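Local coordinates for putative exported protein (Bordetella parapertussis, PDB 3OCJ) that is of unknown function but has a methyltransferase-like fold, probably S-adenosylmethionine-dependent, and holds a palmitic acid molecule among its helices, at residues E53-R58 with A68-R73; H49-S54 with R89-R94; L255-T258 with R264-A267; V98-E103 with E289-R294. All blocks are in the same frame, centred on the assembly; numbering follows the deposited sequence. Where two conformers were deposited one is given.

Interactions 1 and 2 start from the same chain region, share Glu-53 and Ser-54, and lie with centres about 10 Å apart; the first joins helices 55-63 and 68-76, the second helices 41-53 and 86-94. Both close before interactions 3 and 4 open. Interaction 3, about 15 Å from interaction 2 between centres, pairs helix 247-261 with the loop after it, within the span between the two segments of interaction 4. Interaction 4, about 20 Å from interactions 1 and 2, ties helix 96-115 to the loop between strands 286-289 and 298-302 of the seven-stranded sheet. All four touch the palmitic acid: residues far apart in sequence meet round it, consistent with a pocket for a fatty-acyl chain.

Interaction 1: residues E53-R58 with A68-R73; sequences ESELGR and AEWTHR. With PLM (palmitic acid), chain D.
Leu-56 slides across one face of the Trp-70 indole where two consecutive helices, 55-63 and 68-76, pack together in the helical part that precedes the methyltransferase sheet in the chain. The tight half is apolar. Leu-56 CB stands over the six-membered ring in a CH-pi contact, 4.2 Å from its centroid and 23° off the normal, while Leu-56 CD1 lies 3.7 Å from Trp-70 CB. With CG anti to the backbone N (chi1 175°), the leucine sends CD1 to the indole and leaves CD2 for the lipid, 3.8 Å from CD of the palmitic acid. Tyr-92 of helix 86-94 packs against both Leu-56 and Trp-70. Across the indole, on the face away from Leu-56, runs Arg-73 CD, and Trp-70 CH2 lies over the centre of one face of the guanidinium beyond it.

The polar half is looser and hydrated. Glu-55 crosses the indole at about a right angle, with CB 3.7 Å from Trp-70 CH2, then extends to the arginine. There the salt bridge from Glu-55 OE1 to Arg-73 NH2 is long, and two waters each span Glu-55 OE1 and the guanidinium. Glu-69 completes the network from within its own helix. Its OE2 takes a 2.8 Å bond from Arg-73 NH1; OE2 lies almost in the guanidinium plane, and the N-H meets it on the anti side of the carboxylate, 22° out of its plane.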
# COMPACT_ATOMS: atom_id res chain seq x y z
N GLU A 53 -5.46 -9.09 19.65
CA GLU A 53 -4.55 -10.19 19.96
C GLU A 53 -3.47 -10.35 18.90
O GLU A 53 -2.51 -11.10 19.10
CB GLU A 53 -5.32 -11.49 20.12
CG GLU A 53 -6.13 -11.56 21.40
CD GLU A 53 -5.26 -11.42 22.63
OE1 GLU A 53 -4.26 -12.15 22.74
OE2 GLU A 53 -5.58 -10.56 23.49
N SER A 54 -3.62 -9.64 17.79
CA SER A 54 -2.72 -9.76 16.65
C SER A 54 -1.71 -8.62 16.62
O SER A 54 -2.07 -7.47 16.87
CB SER A 54 -3.54 -9.74 15.35
OG SER A 54 -2.75 -9.44 14.21
N GLU A 55 -0.46 -8.92 16.30
CA GLU A 55 0.53 -7.84 16.17
C GLU A 55 0.10 -6.83 15.10
O GLU A 55 0.14 -5.62 15.32
CB GLU A 55 1.92 -8.39 15.85
CG GLU A 55 2.56 -9.20 16.95
CD GLU A 55 3.97 -9.62 16.60
OE1 GLU A 55 4.22 -9.96 15.42
OE2 GLU A 55 4.83 -9.63 17.51
N LEU A 56 -0.29 -7.32 13.92
CA LEU A 56 -0.74 -6.44 12.86
C LEU A 56 -2.03 -5.71 13.27
O LEU A 56 -2.20 -4.51 13.02
CB LEU A 56 -0.96 -7.22 11.56
CG LEU A 56 -1.54 -6.40 10.42
CD1 LEU A 56 -0.74 -5.12 10.19
CD2 LEU A 56 -1.60 -7.24 9.14
N GLY A 57 -2.94 -6.45 13.90
CA GLY A 57 -4.19 -5.89 14.36
C GLY A 57 -3.99 -4.74 15.31
O GLY A 57 -4.66 -3.72 15.20
N ARG A 58 -3.07 -4.91 16.27
CA ARG A 58 -2.77 -3.85 17.22
C ARG A 58 -2.17 -2.64 16.52
O ARG A 58 -2.53 -1.50 16.83
CB ARG A 58 -1.81 -4.34 18.31
CG ARG A 58 -2.44 -5.33 19.26
CD ARG A 58 -1.53 -5.62 20.44
NE ARG A 58 -0.35 -6.40 20.10
CZ ARG A 58 -0.32 -7.74 20.07
NH1 ARG A 58 -1.41 -8.43 20.34
NH2 ARG A 58 0.81 -8.37 19.77
N ALA A 68 6.21 0.40 6.73
CA ALA A 68 7.05 -0.42 5.86
C ALA A 68 7.03 -1.88 6.31
O ALA A 68 6.87 -2.79 5.49
CB ALA A 68 8.48 0.11 5.84
N GLU A 69 7.22 -2.10 7.61
CA GLU A 69 7.26 -3.45 8.13
C GLU A 69 5.98 -4.20 7.82
O GLU A 69 6.01 -5.31 7.28
CB GLU A 69 7.50 -3.48 9.64
CG GLU A 69 7.35 -4.89 10.20
CD GLU A 69 7.82 -5.03 11.64
OE1 GLU A 69 8.10 -4.00 12.29
OE2 GLU A 69 7.92 -6.19 12.09
N TRP A 70 4.84 -3.61 8.16
CA TRP A 70 3.58 -4.33 8.00
C TRP A 70 3.10 -4.45 6.55
O TRP A 70 2.45 -5.44 6.19
CB TRP A 70 2.51 -3.78 8.95
CG TRP A 70 2.87 -4.14 10.34
CD1 TRP A 70 3.25 -3.29 11.33
CD2 TRP A 70 2.99 -5.46 10.88
NE1 TRP A 70 3.57 -3.99 12.47
CE2 TRP A 70 3.41 -5.33 12.22
CE3 TRP A 70 2.75 -6.74 10.36
CZ2 TRP A 70 3.60 -6.43 13.05
CZ3 TRP A 70 2.95 -7.83 11.19
CH2 TRP A 70 3.37 -7.67 12.52
N THR A 71 3.43 -3.47 5.71
CA THR A 71 3.19 -3.64 4.29
C THR A 71 3.95 -4.86 3.77
O THR A 71 3.38 -5.71 3.08
CB THR A 71 3.62 -2.40 3.48
OG1 THR A 71 2.86 -1.27 3.91
CG2 THR A 71 3.34 -2.62 2.00
N HIS A 72 5.23 -4.94 4.11
CA HIS A 72 6.03 -6.07 3.66
C HIS A 72 5.45 -7.39 4.15
O HIS A 72 5.22 -8.32 3.38
CB HIS A 72 7.47 -5.95 4.12
CG HIS A 72 8.30 -7.16 3.81
ND1 HIS A 72 8.83 -7.40 2.57
CD2 HIS A 72 8.65 -8.21 4.59
CE1 HIS A 72 9.49 -8.55 2.59
NE2 HIS A 72 9.40 -9.06 3.80
N ARG A 73 5.23 -7.47 5.46
CA ARG A 73 4.81 -8.74 6.07
C ARG A 73 3.44 -9.15 5.56
O ARG A 73 3.17 -10.33 5.31
CB ARG A 73 4.87 -8.65 7.60
CG ARG A 73 6.28 -8.44 8.14
CD ARG A 73 6.31 -8.26 9.66
NE ARG A 73 5.95 -9.49 10.36
CZ ARG A 73 6.18 -9.70 11.65
NH1 ARG A 73 6.77 -8.76 12.38
NH2 ARG A 73 5.82 -10.85 12.21
C1 PLM D . -1.19 0.73 2.30
O1 PLM D . -0.57 0.14 1.39
O2 PLM D . -0.55 1.48 3.06
C2 PLM D . -2.69 0.56 2.51
C3 PLM D . -3.29 -0.57 1.68
C4 PLM D . -4.71 -0.82 2.19
C5 PLM D . -5.52 -1.76 1.31
C6 PLM D . -4.97 -3.18 1.32
C7 PLM D . -4.50 -3.64 2.69
C8 PLM D . -5.63 -3.78 3.71
C9 PLM D . -5.02 -4.28 5.02
CA PLM D . -6.04 -4.90 5.96
CB PLM D . -5.33 -5.85 6.91
CC PLM D . -6.17 -6.16 8.14
CD PLM D . -5.41 -7.08 9.08
CE PLM D . -6.18 -7.24 10.39
CF PLM D . -5.29 -7.74 11.51
CG PLM D . -4.69 -9.10 11.21
O HOH W 1 7.24 -8.81 15.30
O HOH W 2 6.53 -11.29 15.15

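Interaction 2: residues H49-S54 with R89-R94. With PLM (palmitic acid), chain D.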
# COMPACT_ATOMS: atom_id res chain seq x y z
N HIS A 49 -11.53 -8.40 19.57
CA HIS A 49 -10.55 -9.14 20.36
C HIS A 49 -9.50 -9.80 19.48
O HIS A 49 -8.31 -9.82 19.82
CB HIS A 49 -11.25 -10.18 21.23
CG HIS A 49 -10.34 -10.86 22.21
ND1 HIS A 49 -9.96 -10.27 23.40
CD2 HIS A 49 -9.75 -12.08 22.19
CE1 HIS A 49 -9.16 -11.10 24.06
NE2 HIS A 49 -9.02 -12.20 23.34
N GLY A 50 -9.93 -10.34 18.34
CA GLY A 50 -9.01 -10.93 17.39
C GLY A 50 -8.00 -9.91 16.90
O GLY A 50 -6.80 -10.18 16.82
N LEU A 51 -8.48 -8.71 16.57
CA LEU A 51 -7.58 -7.63 16.19
C LEU A 51 -6.58 -7.32 17.28
O LEU A 51 -5.38 -7.20 17.03
CB LEU A 51 -8.35 -6.35 15.87
CG LEU A 51 -9.08 -6.27 14.54
CD1 LEU A 51 -9.78 -4.92 14.45
CD2 LEU A 51 -8.12 -6.47 13.37
N ALA A 52 -7.07 -7.19 18.51
CA ALA A 52 -6.22 -6.77 19.62
C ALA A 52 -5.19 -7.83 20.00
O ALA A 52 -4.17 -7.51 20.62
CB ALA A 52 -7.08 -6.40 20.82
N GLU A 53 -5.46 -9.09 19.65
CA GLU A 53 -4.55 -10.19 19.96
C GLU A 53 -3.47 -10.35 18.90
O GLU A 53 -2.51 -11.10 19.10
CB GLU A 53 -5.32 -11.49 20.12
CG GLU A 53 -6.13 -11.56 21.40
CD GLU A 53 -5.26 -11.42 22.63
OE1 GLU A 53 -4.26 -12.15 22.74
OE2 GLU A 53 -5.58 -10.56 23.49
N SER A 54 -3.62 -9.64 17.79
CA SER A 54 -2.72 -9.76 16.65
C SER A 54 -1.71 -8.62 16.62
O SER A 54 -2.07 -7.47 16.87
CB SER A 54 -3.54 -9.74 15.35
OG SER A 54 -2.75 -9.44 14.21
N ARG A 89 -5.62 -15.08 10.73
CA ARG A 89 -5.34 -15.66 9.42
C ARG A 89 -6.45 -15.33 8.40
O ARG A 89 -6.16 -15.07 7.22
CB ARG A 89 -5.10 -17.17 9.51
CG ARG A 89 -4.67 -17.79 8.16
CD ARG A 89 -4.34 -19.28 8.28
NE ARG A 89 -3.19 -19.56 9.14
CZ ARG A 89 -1.92 -19.45 8.75
NH1 ARG A 89 -1.65 -19.04 7.51
NH2 ARG A 89 -0.93 -19.72 9.59
N VAL A 90 -7.70 -15.30 8.84
CA VAL A 90 -8.79 -14.86 7.97
C VAL A 90 -8.56 -13.43 7.50
O VAL A 90 -8.74 -13.11 6.32
CB VAL A 90 -10.16 -14.97 8.67
CG1 VAL A 90 -11.25 -14.39 7.78
CG2 VAL A 90 -10.47 -16.42 9.00
N PHE A 91 -8.14 -12.56 8.41
CA PHE A 91 -7.83 -11.18 8.03
C PHE A 91 -6.70 -11.11 7.00
O PHE A 91 -6.77 -10.35 6.03
CB PHE A 91 -7.46 -10.34 9.26
CG PHE A 91 -8.56 -10.24 10.29
CD1 PHE A 91 -9.89 -10.31 9.92
CD2 PHE A 91 -8.25 -10.03 11.63
CE1 PHE A 91 -10.90 -10.19 10.86
CE2 PHE A 91 -9.25 -9.92 12.58
CZ PHE A 91 -10.58 -10.00 12.20
N TYR A 92 -5.65 -11.91 7.21
CA TYR A 92 -4.51 -11.95 6.29
C TYR A 92 -4.83 -12.56 4.93
O TYR A 92 -4.15 -12.28 3.95
CB TYR A 92 -3.37 -12.79 6.88
CG TYR A 92 -2.33 -12.07 7.72
CD1 TYR A 92 -2.60 -11.64 9.01
CD2 TYR A 92 -1.03 -11.90 7.23
CE1 TYR A 92 -1.63 -11.02 9.78
CE2 TYR A 92 -0.06 -11.28 7.99
CZ TYR A 92 -0.36 -10.85 9.26
OH TYR A 92 0.62 -10.24 10.03
N GLU A 93 -5.83 -13.45 4.88
CA GLU A 93 -6.01 -14.29 3.69
C GLU A 93 -7.33 -14.13 2.95
O GLU A 93 -7.44 -14.58 1.80
CB GLU A 93 -5.77 -15.76 4.04
CG GLU A 93 -4.33 -16.04 4.42
CD GLU A 93 -4.07 -17.48 4.80
OE1 GLU A 93 -4.99 -18.33 4.68
OE2 GLU A 93 -2.92 -17.76 5.20
N ARG A 94 -8.32 -13.53 3.57
CA ARG A 94 -9.65 -13.50 2.97
C ARG A 94 -10.22 -12.11 2.68
O ARG A 94 -11.12 -11.98 1.85
CB ARG A 94 -10.63 -14.33 3.79
CG ARG A 94 -10.21 -15.79 3.89
CD ARG A 94 -11.17 -16.58 4.75
NE ARG A 94 -12.51 -16.64 4.18
CZ ARG A 94 -13.55 -17.17 4.81
NH1 ARG A 94 -13.41 -17.69 6.02
NH2 ARG A 94 -14.75 -17.17 4.23
C1 PLM D . -1.19 0.73 2.30
O1 PLM D . -0.57 0.14 1.39
O2 PLM D . -0.55 1.48 3.06
C2 PLM D . -2.69 0.56 2.51
C3 PLM D . -3.29 -0.57 1.68
C4 PLM D . -4.71 -0.82 2.19
C5 PLM D . -5.52 -1.76 1.31
C6 PLM D . -4.97 -3.18 1.32
C7 PLM D . -4.50 -3.64 2.69
C8 PLM D . -5.63 -3.78 3.71
C9 PLM D . -5.02 -4.28 5.02
CA PLM D . -6.04 -4.90 5.96
CB PLM D . -5.33 -5.85 6.91
CC PLM D . -6.17 -6.16 8.14
CD PLM D . -5.41 -7.08 9.08
CE PLM D . -6.18 -7.24 10.39
CF PLM D . -5.29 -7.74 11.51
CG PLM D . -4.69 -9.10 11.21
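Leu-51 lays CD2 against the Phe-91 ring, 3.7 Å from CE2, and the two side chains cross at about a right angle. The same methyl also touches the tail of the palmitic acid, 3.6 Å from its CF atom, so one leucine branch fills the corner between phenylalanine and lipid. Its CG sits beside the backbone N, anti to the carbonyl carbon (chi1 -76°), which carries the branch from helix 41-53 to the ring. Gly-50 comes next to the ring edge: its C atom lies near the Phe-91 plane, 4.5 Å from CE2.

Phe-91 in turn meets the lipid from its base outward. Its CB is 3.5 Å from the palmitic acid CE atom, and CG and CD2 follow at slightly greater range. The terminal methyl of the lipid, CG, has Ser-54 OG at 3.6 Å and lies obliquely to the Tyr-92 ring, 3.9 Å from CE1. Ser-54 OG caps helix 55-63 by accepting from Gly-57 N and is hydrogen-bonded to Glu-88 OE2; its approach to the lipid is mere contact. Val-256 of helix 247-261 covers Phe-91 from another side, and Leu-51 reaches Leu-260 and Ile-261 of that helix. Contacts from several helices around a hydrocarbon end are consistent with the largely apolar inner end of a pocket that accepts a fatty-acid tail.

Interaction 3: residues L255-T258 with R264-A267. With PLM (palmitic acid), chain D.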
# COMPACT_ATOMS: atom_id res chain seq x y z
N LEU A 255 -17.10 -4.34 8.19
CA LEU A 255 -17.27 -4.17 9.63
C LEU A 255 -15.92 -3.86 10.26
O LEU A 255 -15.79 -2.91 11.04
CB LEU A 255 -17.87 -5.44 10.24
CG LEU A 255 -18.09 -5.38 11.75
CD1 LEU A 255 -19.06 -4.26 12.12
CD2 LEU A 255 -18.60 -6.72 12.24
N VAL A 256 -14.92 -4.64 9.90
CA VAL A 256 -13.59 -4.47 10.48
C VAL A 256 -13.02 -3.08 10.16
O VAL A 256 -12.48 -2.41 11.05
CB VAL A 256 -12.63 -5.59 10.04
CG1 VAL A 256 -11.21 -5.31 10.52
CG2 VAL A 256 -13.11 -6.93 10.59
N PHE A 257 -13.14 -2.64 8.91
CA PHE A 257 -12.60 -1.34 8.52
C PHE A 257 -13.46 -0.18 9.05
O PHE A 257 -12.95 0.71 9.73
CB PHE A 257 -12.47 -1.21 6.99
CG PHE A 257 -11.38 -2.04 6.37
CD1 PHE A 257 -10.61 -2.93 7.11
CD2 PHE A 257 -11.12 -1.91 5.00
CE1 PHE A 257 -9.61 -3.69 6.49
CE2 PHE A 257 -10.13 -2.66 4.39
CZ PHE A 257 -9.37 -3.55 5.13
N THR A 258 -14.75 -0.17 8.73
CA THR A 258 -15.57 0.99 9.07
C THR A 258 -15.78 1.18 10.57
O THR A 258 -15.78 2.31 11.05
CB THR A 258 -16.95 0.95 8.39
OG1 THR A 258 -17.72 -0.14 8.91
CG2 THR A 258 -16.78 0.80 6.90
N ARG A 264 -7.00 5.00 7.50
CA ARG A 264 -6.73 6.30 6.89
C ARG A 264 -6.55 6.23 5.38
O ARG A 264 -6.38 7.27 4.74
CB ARG A 264 -5.41 6.86 7.44
CG ARG A 264 -5.29 7.00 8.93
CD ARG A 264 -3.80 7.13 9.29
NE ARG A 264 -3.63 7.40 10.71
CZ ARG A 264 -3.71 8.61 11.24
NH1 ARG A 264 -3.96 9.66 10.47
NH2 ARG A 264 -3.56 8.78 12.55
N TRP A 265 -6.54 5.02 4.81
CA TRP A 265 -6.28 4.83 3.37
C TRP A 265 -7.52 4.97 2.51
O TRP A 265 -7.68 4.25 1.52
CB TRP A 265 -5.62 3.47 3.12
CG TRP A 265 -6.39 2.26 3.60
CD1 TRP A 265 -7.59 1.81 3.13
CD2 TRP A 265 -5.98 1.33 4.62
NE1 TRP A 265 -7.96 0.65 3.79
CE2 TRP A 265 -6.98 0.33 4.70
CE3 TRP A 265 -4.86 1.23 5.44
CZ2 TRP A 265 -6.91 -0.73 5.61
CZ3 TRP A 265 -4.78 0.16 6.34
CH2 TRP A 265 -5.80 -0.80 6.41
N ASN A 266 -8.40 5.90 2.87
CA ASN A 266 -9.71 5.99 2.23
C ASN A 266 -9.87 7.12 1.21
O ASN A 266 -10.99 7.60 0.99
CB ASN A 266 -10.80 6.08 3.30
CG ASN A 266 -10.73 7.35 4.11
OD1 ASN A 266 -9.71 8.06 4.12
ND2 ASN A 266 -11.82 7.66 4.81
N ALA A 267 -8.77 7.53 0.60
CA ALA A 267 -8.85 8.46 -0.52
C ALA A 267 -8.98 7.61 -1.77
O ALA A 267 -7.99 7.23 -2.39
CB ALA A 267 -7.62 9.35 -0.59
C1 PLM D . -1.19 0.73 2.30
O1 PLM D . -0.57 0.14 1.39
O2 PLM D . -0.55 1.48 3.06
C2 PLM D . -2.69 0.56 2.51
C3 PLM D . -3.29 -0.57 1.68
C4 PLM D . -4.71 -0.82 2.19
C5 PLM D . -5.52 -1.76 1.31
C6 PLM D . -4.97 -3.18 1.32
C7 PLM D . -4.50 -3.64 2.69
C8 PLM D . -5.63 -3.78 3.71
C9 PLM D . -5.02 -4.28 5.02
CA PLM D . -6.04 -4.90 5.96
CB PLM D . -5.33 -5.85 6.91
CC PLM D . -6.17 -6.16 8.14
CD PLM D . -5.41 -7.08 9.08
CE PLM D . -6.18 -7.24 10.39
CF PLM D . -5.29 -7.74 11.51
CG PLM D . -4.69 -9.10 11.21
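Trp-265 turns an edge of its indole toward the face of Phe-257, a T-shaped pair with six-membered ring centroids 5.4 Å apart and planes at 78°. CZ2 stands over that face, offset toward its rim, and Phe-257 CE2 lies in the indole plane at its edge. Followed outward, the tryptophan reads as a wall beside the lipid. CB lies 4.2 Å from C2 of the palmitic acid. CG then takes the position between the backbone N and the carbonyl carbon (chi1 58°), placing one indole face against the palmitic acid. CD2 comes 3.5 Å from palmitic acid C4, which sits over the centre of that face, and CE3 lies 3.7 Å from C2. On the five-membered ring, NE1 is also near C4 and is hydrogen-bonded to a glycerol, probably from the crystallisation liquor.

The partner, Phe-257, belongs to helix 247-261, which widens to a pi-type turn at 256-258, whereas Trp-265 sits in the irregular loop before helix 271-280. Trp-265 also packs on Leu-228, in the loop after strand 221-226 of the Rossmann-like methyltransferase sheet, and on Tyr-199, which hydrogen-bonds the palmitic acid through its OH.

At the benzo end, CZ2 does double duty, 3.8 Å from Phe-257 CZ and as near to palmitic acid C8. CH2, the outermost carbon, meets palmitic acid C9 at 3.8 Å. The phenylalanine offers the lipid its own edge instead of a face: CZ lies 3.7 Å from palmitic acid CA, close to the ring plane.

Interaction 4: residues V98-E103 with E289-R294; sequences VLATRE and EDDRAR. With PLM (palmitic acid), chain D.
Glu-103, Asp-291 and Ala-100 carry most of the buried surface between helix 96-115 and the loop after strand 286-289. The glutamate, extended beyond CG, crosses Asp-291 at about a right angle and delivers its OE1 to the backbone: Arg-292 N donates to Glu-103 OE1 over 2.8 Å, nearly straight (168°), on the syn side of the carboxylate and 22° out of its plane. The same oxygen also lies 3.5 Å from Asp-291 CB and 3.3 Å from Arg-292 CG.

Asp-291 sets its CG between the backbone N and the carbonyl carbon (chi1 58°), which turns its carboxylate back toward the helix, where OD2 meets Ala-100 CB at 3.4 Å. Its stronger partners are in its own loop: OD1 accepts from Phe-296 N and OD2 from Leu-295 N. Two acids thus stand close, with Glu-103 OE2 and Asp-291 OD2 4.5 Å apart, and a water donates to both oxygens while accepting from Ala-293 N, which probably eases the repulsion.

Val-98 and Thr-101, on the same helix, meet the palmitic acid instead; Val-98 CG2 lies 3.6 Å from its CA atom. Asp-291 to Arg-294 form a type I beta turn, in the connection between strands 286-289 and 298-302, the antiparallel pair at the end of the sheet in the 3-2-1-4-5-7-6 order of class I methyltransferases.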
# COMPACT_ATOMS: atom_id res chain seq x y z
N VAL A 98 -7.10 -7.10 0.97
CA VAL A 98 -5.80 -7.73 1.16
C VAL A 98 -5.46 -8.59 -0.06
O VAL A 98 -4.31 -8.59 -0.53
CB VAL A 98 -5.77 -8.60 2.45
CG1 VAL A 98 -4.46 -9.36 2.57
CG2 VAL A 98 -5.98 -7.70 3.68
N LEU A 99 -6.45 -9.34 -0.56
CA LEU A 99 -6.23 -10.13 -1.76
C LEU A 99 -5.81 -9.21 -2.90
O LEU A 99 -4.89 -9.52 -3.65
CB LEU A 99 -7.50 -10.89 -2.13
CG LEU A 99 -7.89 -12.00 -1.15
CD1 LEU A 99 -9.30 -12.50 -1.43
CD2 LEU A 99 -6.90 -13.16 -1.26
N ALA A 100 -6.47 -8.05 -2.99
CA ALA A 100 -6.19 -7.09 -4.05
C ALA A 100 -4.77 -6.51 -3.97
O ALA A 100 -4.10 -6.36 -4.98
CB ALA A 100 -7.22 -5.98 -4.05
N THR A 101 -4.30 -6.16 -2.77
CA THR A 101 -2.95 -5.62 -2.70
C THR A 101 -1.89 -6.67 -3.02
O THR A 101 -0.84 -6.32 -3.54
CB THR A 101 -2.65 -4.87 -1.37
OG1 THR A 101 -1.49 -4.06 -1.55
CG2 THR A 101 -2.41 -5.85 -0.22
N ARG A 102 -2.15 -7.95 -2.74
CA ARG A 102 -1.20 -8.99 -3.16
C ARG A 102 -1.20 -9.17 -4.68
O ARG A 102 -0.15 -9.40 -5.29
CB ARG A 102 -1.45 -10.34 -2.48
CG ARG A 102 -1.25 -10.26 -1.00
CD ARG A 102 -0.84 -11.59 -0.38
NE ARG A 102 -0.81 -11.40 1.05
CZ ARG A 102 -1.80 -11.73 1.87
NH1 ARG A 102 -2.88 -12.34 1.39
NH2 ARG A 102 -1.69 -11.47 3.16
N GLU A 103 -2.38 -9.06 -5.29
CA GLU A 103 -2.45 -9.09 -6.75
C GLU A 103 -1.70 -7.90 -7.32
O GLU A 103 -0.93 -8.04 -8.27
CB GLU A 103 -3.90 -9.06 -7.23
CG GLU A 103 -4.70 -10.32 -6.96
CD GLU A 103 -6.13 -10.14 -7.40
OE1 GLU A 103 -6.34 -10.06 -8.63
OE2 GLU A 103 -7.02 -10.06 -6.54
N GLU A 289 -3.25 -2.16 -14.99
CA GLU A 289 -3.26 -3.59 -14.72
C GLU A 289 -4.17 -3.82 -13.54
O GLU A 289 -3.80 -3.58 -12.37
CB GLU A 289 -1.84 -4.11 -14.43
CG GLU A 289 -0.91 -4.05 -15.65
CD GLU A 289 -1.24 -5.11 -16.71
OE1 GLU A 289 -1.98 -6.06 -16.40
OE2 GLU A 289 -0.73 -4.99 -17.85
N ASP A 290 -5.40 -4.24 -13.83
CA ASP A 290 -6.41 -4.39 -12.79
C ASP A 290 -6.29 -5.71 -12.05
O ASP A 290 -6.08 -6.77 -12.67
CB ASP A 290 -7.81 -4.31 -13.38
CG ASP A 290 -8.20 -2.91 -13.81
OD1 ASP A 290 -7.56 -1.93 -13.38
OD2 ASP A 290 -9.20 -2.78 -14.57
N ASP A 291 -6.46 -5.67 -10.74
CA ASP A 291 -6.69 -6.90 -9.99
C ASP A 291 -8.08 -7.44 -10.36
O ASP A 291 -8.89 -6.75 -10.99
CB ASP A 291 -6.61 -6.61 -8.48
CG ASP A 291 -7.62 -5.55 -8.05
OD1 ASP A 291 -7.54 -4.41 -8.56
OD2 ASP A 291 -8.49 -5.84 -7.20
N ARG A 292 -8.35 -8.68 -9.98
CA ARG A 292 -9.57 -9.34 -10.42
C ARG A 292 -10.84 -8.56 -10.09
O ARG A 292 -11.71 -8.39 -10.93
CB ARG A 292 -9.65 -10.75 -9.82
CG ARG A 292 -8.62 -11.71 -10.39
CD ARG A 292 -8.77 -13.10 -9.76
NE ARG A 292 -10.09 -13.68 -10.03
CZ ARG A 292 -11.15 -13.57 -9.22
NH1 ARG A 292 -11.05 -12.89 -8.08
NH2 ARG A 292 -12.30 -14.13 -9.56
N ALA A 293 -10.93 -8.04 -8.87
CA ALA A 293 -12.14 -7.34 -8.46
C ALA A 293 -12.10 -5.83 -8.74
O ALA A 293 -13.08 -5.13 -8.49
CB ALA A 293 -12.45 -7.60 -6.97
N ARG A 294 -10.96 -5.34 -9.22
CA ARG A 294 -10.72 -3.92 -9.55
C ARG A 294 -10.73 -3.02 -8.32
O ARG A 294 -11.08 -1.84 -8.41
CB ARG A 294 -11.70 -3.37 -10.60
CG ARG A 294 -11.55 -3.94 -12.03
CD ARG A 294 -12.35 -5.21 -12.22
NE ARG A 294 -12.44 -5.56 -13.65
CZ ARG A 294 -11.60 -6.38 -14.28
NH1 ARG A 294 -10.60 -6.96 -13.64
NH2 ARG A 294 -11.77 -6.63 -15.58
C1 PLM D . -1.19 0.73 2.30
O1 PLM D . -0.57 0.14 1.39
O2 PLM D . -0.55 1.48 3.06
C2 PLM D . -2.69 0.56 2.51
C3 PLM D . -3.29 -0.57 1.68
C4 PLM D . -4.71 -0.82 2.19
C5 PLM D . -5.52 -1.76 1.31
C6 PLM D . -4.97 -3.18 1.32
C7 PLM D . -4.50 -3.64 2.69
C8 PLM D . -5.63 -3.78 3.71
C9 PLM D . -5.02 -4.28 5.02
CA PLM D . -6.04 -4.90 5.96
CB PLM D . -5.33 -5.85 6.91
CC PLM D . -6.17 -6.16 8.14
CD PLM D . -5.41 -7.08 9.08
CE PLM D . -6.18 -7.24 10.39
CF PLM D . -5.29 -7.74 11.51
CG PLM D . -4.69 -9.10 11.21
O HOH W 3 -9.11 -8.36 -6.57